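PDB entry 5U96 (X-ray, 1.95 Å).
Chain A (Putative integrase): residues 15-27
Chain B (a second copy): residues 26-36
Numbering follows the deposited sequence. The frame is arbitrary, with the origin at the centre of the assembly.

Chain A 15-27: KRLFDLYINGSYE
Chain B (26-36) YEVSELDSMMN

The apolar centre of the contact lies between helix 15-23 of chain A and helix 28-36 of the second copy, whose axes approach to 11.3 Å at 66° between their N-to-C directions. Leu A20 (chi1 m, chi2 t) sets CD2 3.7 Å from CD2 of Leu B31 (t, p) and 4.3 Å from CG1 of Val B28 (t); the CA atoms of Leu A20 and Val B28 are 7.4 Å apart. Past the helix, Gly A24 turns the chain at phi/psi 98/-29, a conformation that calls for glycine, and Ser A25 N donates to Asn A23 OD1 at 3.0 Å. Tyr A26, at 67/166 with chi1 m and chi2 -88°, then extends the apolar patch along helix B: its CZ lies 3.8 Å from Leu B31 CD2, and Met B35 (t, p, p) meets the ring edge, CG to Tyr A26 CE1 3.6 Å. The Tyr A26 OH reaches the backbone, 3.1 Å from Leu B31 O.

Outward, Asn A23 (t) places ND2 3.9 Å from Val B28 CG1. At the polar edge Arg A16 (m, chi2 -92°, m) reaches the N-cap residue Glu B27 (m, m), NH1 to OE1 3.4 Å, a salt bridge whose hydrogen bond is weak. Lys A15 NZ instead bridges within its own helix to Asp A19 OD2 at 3.1 Å.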

# COMPACT_ATOMS: atom_id res chain seq x y z
N LYS A 15 1.92 -9.42 6.10
CA LYS A 15 0.82 -9.58 7.05
C LYS A 15 -0.04 -8.33 7.10
O LYS A 15 -1.24 -8.39 6.86
CB LYS A 15 1.34 -9.90 8.45
CG LYS A 15 0.26 -9.85 9.53
CD LYS A 15 0.82 -10.03 10.93
CE LYS A 15 -0.25 -9.74 11.98
NZ LYS A 15 -0.54 -8.28 12.11
N ARG A 16 0.60 -7.21 7.43
CA ARG A 16 -0.07 -5.93 7.55
C ARG A 16 -0.97 -5.69 6.35
O ARG A 16 -2.13 -5.32 6.48
CB ARG A 16 0.95 -4.80 7.68
CG ARG A 16 1.91 -4.94 8.85
CD ARG A 16 1.39 -4.24 10.08
NE ARG A 16 1.34 -2.80 9.90
CZ ARG A 16 0.66 -1.97 10.67
NH1 ARG A 16 -0.06 -2.43 11.69
NH2 ARG A 16 0.68 -0.67 10.42
N LEU A 17 -0.41 -5.93 5.17
CA LEU A 17 -1.14 -5.80 3.92
C LEU A 17 -2.34 -6.73 3.87
O LEU A 17 -3.40 -6.36 3.38
CB LEU A 17 -0.21 -6.07 2.74
CG LEU A 17 -0.79 -5.91 1.34
CD1 LEU A 17 -1.30 -4.50 1.13
CD2 LEU A 17 0.26 -6.26 0.29
N PHE A 18 -2.17 -7.95 4.38
CA PHE A 18 -3.25 -8.92 4.36
C PHE A 18 -4.37 -8.51 5.31
O PHE A 18 -5.54 -8.82 5.07
CB PHE A 18 -2.76 -10.32 4.71
CG PHE A 18 -3.74 -11.40 4.36
CD1 PHE A 18 -3.73 -11.98 3.10
CD2 PHE A 18 -4.69 -11.83 5.27
CE1 PHE A 18 -4.63 -12.97 2.77
CE2 PHE A 18 -5.60 -12.81 4.95
CZ PHE A 18 -5.57 -13.39 3.69
N ASP A 19 -4.01 -7.81 6.38
CA ASP A 19 -4.99 -7.37 7.36
C ASP A 19 -6.00 -6.40 6.74
O ASP A 19 -7.07 -6.18 7.29
CB ASP A 19 -4.29 -6.70 8.55
CG ASP A 19 -3.20 -7.57 9.15
OD1 ASP A 19 -3.20 -8.79 8.89
OD2 ASP A 19 -2.35 -7.03 9.88
N LEU A 20 -5.64 -5.82 5.60
CA LEU A 20 -6.53 -4.91 4.90
C LEU A 20 -7.54 -5.68 4.06
O LEU A 20 -8.66 -5.21 3.84
CB LEU A 20 -5.72 -3.95 4.01
CG LEU A 20 -4.73 -3.05 4.73
CD1 LEU A 20 -4.00 -2.16 3.73
CD2 LEU A 20 -5.42 -2.20 5.79
N TYR A 21 -7.15 -6.86 3.60
CA TYR A 21 -8.08 -7.74 2.88
C TYR A 21 -9.15 -8.26 3.82
O TYR A 21 -10.34 -8.28 3.48
CB TYR A 21 -7.34 -8.92 2.23
CG TYR A 21 -6.43 -8.56 1.07
CD1 TYR A 21 -6.92 -8.46 -0.22
CD2 TYR A 21 -5.08 -8.36 1.27
CE1 TYR A 21 -6.09 -8.15 -1.28
CE2 TYR A 21 -4.23 -8.05 0.23
CZ TYR A 21 -4.74 -7.94 -1.05
OH TYR A 21 -3.90 -7.63 -2.09
N ILE A 22 -8.74 -8.69 5.02
CA ILE A 22 -9.67 -9.29 5.97
C ILE A 22 -10.50 -8.21 6.66
O ILE A 22 -11.61 -8.46 7.11
CB ILE A 22 -8.92 -10.14 7.03
CG1 ILE A 22 -8.19 -9.26 8.05
CG2 ILE A 22 -7.94 -11.07 6.35
CD1 ILE A 22 -8.87 -9.21 9.39
N ASN A 23 -9.94 -7.00 6.72
CA ASN A 23 -10.71 -5.83 7.13
C ASN A 23 -11.88 -5.64 6.17
O ASN A 23 -12.96 -5.20 6.57
CB ASN A 23 -9.81 -4.59 7.16
CG ASN A 23 -10.60 -3.30 7.21
OD1 ASN A 23 -11.18 -2.87 6.21
ND2 ASN A 23 -10.60 -2.65 8.37
N GLY A 24 -11.64 -5.96 4.90
CA GLY A 24 -12.70 -6.06 3.92
C GLY A 24 -12.86 -4.82 3.06
O GLY A 24 -13.30 -4.91 1.91
N SER A 25 -12.51 -3.65 3.60
CA SER A 25 -12.63 -2.41 2.85
C SER A 25 -11.50 -2.30 1.82
O SER A 25 -10.82 -3.29 1.55
CB SER A 25 -12.62 -1.21 3.80
OG SER A 25 -13.89 -1.04 4.41
N TYR A 26 -11.35 -1.12 1.24
CA TYR A 26 -10.35 -0.86 0.20
C TYR A 26 -10.64 -1.62 -1.09
O TYR A 26 -11.47 -2.54 -1.11
CB TYR A 26 -8.94 -1.22 0.69
CG TYR A 26 -8.51 -0.50 1.94
CD1 TYR A 26 -7.88 0.74 1.87
CD2 TYR A 26 -8.71 -1.05 3.20
CE1 TYR A 26 -7.48 1.40 3.01
CE2 TYR A 26 -8.32 -0.39 4.34
CZ TYR A 26 -7.70 0.83 4.24
OH TYR A 26 -7.30 1.50 5.38
N GLU A 27 -9.95 -1.24 -2.16
CA GLU A 27 -10.05 -1.94 -3.43
C GLU A 27 -8.91 -2.95 -3.53
O GLU A 27 -7.76 -2.64 -3.23
CB GLU A 27 -10.00 -0.96 -4.60
CG GLU A 27 -10.28 -1.60 -5.95
CD GLU A 27 -10.15 -0.63 -7.11
OE1 GLU A 27 -9.85 0.55 -6.86
OE2 GLU A 27 -10.35 -1.06 -8.26
N TYR B 26 1.88 3.30 10.51
CA TYR B 26 0.46 3.58 10.72
C TYR B 26 -0.33 2.30 10.90
O TYR B 26 -0.09 1.32 10.20
CB TYR B 26 -0.11 4.39 9.55
CG TYR B 26 -0.17 5.88 9.82
CD1 TYR B 26 -0.96 6.39 10.84
CD2 TYR B 26 0.54 6.78 9.03
CE1 TYR B 26 -1.02 7.74 11.09
CE2 TYR B 26 0.48 8.14 9.27
CZ TYR B 26 -0.30 8.61 10.30
OH TYR B 26 -0.37 9.97 10.54
N GLU B 27 -1.28 2.31 11.83
CA GLU B 27 -2.09 1.14 12.13
C GLU B 27 -3.27 1.02 11.17
O GLU B 27 -3.48 1.88 10.32
CB GLU B 27 -2.60 1.21 13.57
CG GLU B 27 -1.50 1.36 14.62
CD GLU B 27 -0.78 0.06 14.92
OE1 GLU B 27 -1.28 -1.02 14.52
OE2 GLU B 27 0.30 0.11 15.55
N VAL B 28 -4.04 -0.06 11.31
CA VAL B 28 -5.21 -0.29 10.47
C VAL B 28 -6.32 0.71 10.78
O VAL B 28 -6.94 1.26 9.88
CB VAL B 28 -5.77 -1.71 10.64
CG1 VAL B 28 -7.01 -1.90 9.78
CG2 VAL B 28 -4.72 -2.75 10.28
N SER B 29 -6.57 0.91 12.07
CA SER B 29 -7.64 1.80 12.53
C SER B 29 -7.45 3.20 11.98
O SER B 29 -8.40 3.83 11.51
CB SER B 29 -7.68 1.83 14.05
OG SER B 29 -6.46 2.32 14.59
N GLU B 30 -6.22 3.70 12.03
CA GLU B 30 -5.90 5.01 11.49
C GLU B 30 -6.08 5.01 9.97
O GLU B 30 -6.70 5.92 9.42
CB GLU B 30 -4.46 5.40 11.83
CG GLU B 30 -4.16 5.47 13.33
CD GLU B 30 -4.44 6.83 13.92
OE1 GLU B 30 -5.46 7.44 13.56
OE2 GLU B 30 -3.63 7.29 14.75
N LEU B 31 -5.55 3.99 9.32
CA LEU B 31 -5.55 3.90 7.86
C LEU B 31 -6.96 4.02 7.28
O LEU B 31 -7.14 4.50 6.16
CB LEU B 31 -4.92 2.59 7.40
CG LEU B 31 -4.38 2.60 5.97
CD1 LEU B 31 -3.14 3.47 5.88
CD2 LEU B 31 -4.09 1.19 5.48
N ASP B 32 -7.95 3.59 8.05
CA ASP B 32 -9.35 3.71 7.65
C ASP B 32 -9.74 5.17 7.46
O ASP B 32 -10.31 5.54 6.43
CB ASP B 32 -10.27 3.07 8.70
CG ASP B 32 -10.31 1.56 8.59
OD1 ASP B 32 -9.33 0.96 8.10
OD2 ASP B 32 -11.34 0.97 9.00
N SER B 33 -9.43 6.00 8.45
CA SER B 33 -9.77 7.41 8.41
C SER B 33 -8.93 8.17 7.38
O SER B 33 -9.45 8.99 6.63
CB SER B 33 -9.58 8.05 9.79
OG SER B 33 -9.86 9.44 9.74
N MET B 34 -7.64 7.88 7.35
CA MET B 34 -6.71 8.62 6.51
C MET B 34 -6.89 8.33 5.02
O MET B 34 -6.77 9.23 4.19
CB MET B 34 -5.27 8.32 6.91
CG MET B 34 -4.97 8.59 8.37
SD MET B 34 -3.22 8.45 8.76
CE MET B 34 -2.56 9.90 7.95
N MET B 35 -7.16 7.08 4.68
CA MET B 35 -7.25 6.68 3.28
C MET B 35 -8.54 7.18 2.64
O MET B 35 -8.53 7.68 1.52
CB MET B 35 -7.16 5.16 3.14
CG MET B 35 -7.16 4.69 1.70
SD MET B 35 -5.87 5.47 0.72
CE MET B 35 -4.40 4.75 1.44
N ASN B 36 -9.66 7.03 3.35
CA ASN B 36 -10.94 7.48 2.84
C ASN B 36 -10.95 9.00 2.64
O ASN B 36 -11.64 9.52 1.77
CB ASN B 36 -12.08 7.07 3.78
CG ASN B 36 -13.42 7.00 3.07
OD1 ASN B 36 -13.99 8.02 2.70
ND2 ASN B 36 -13.93 5.79 2.90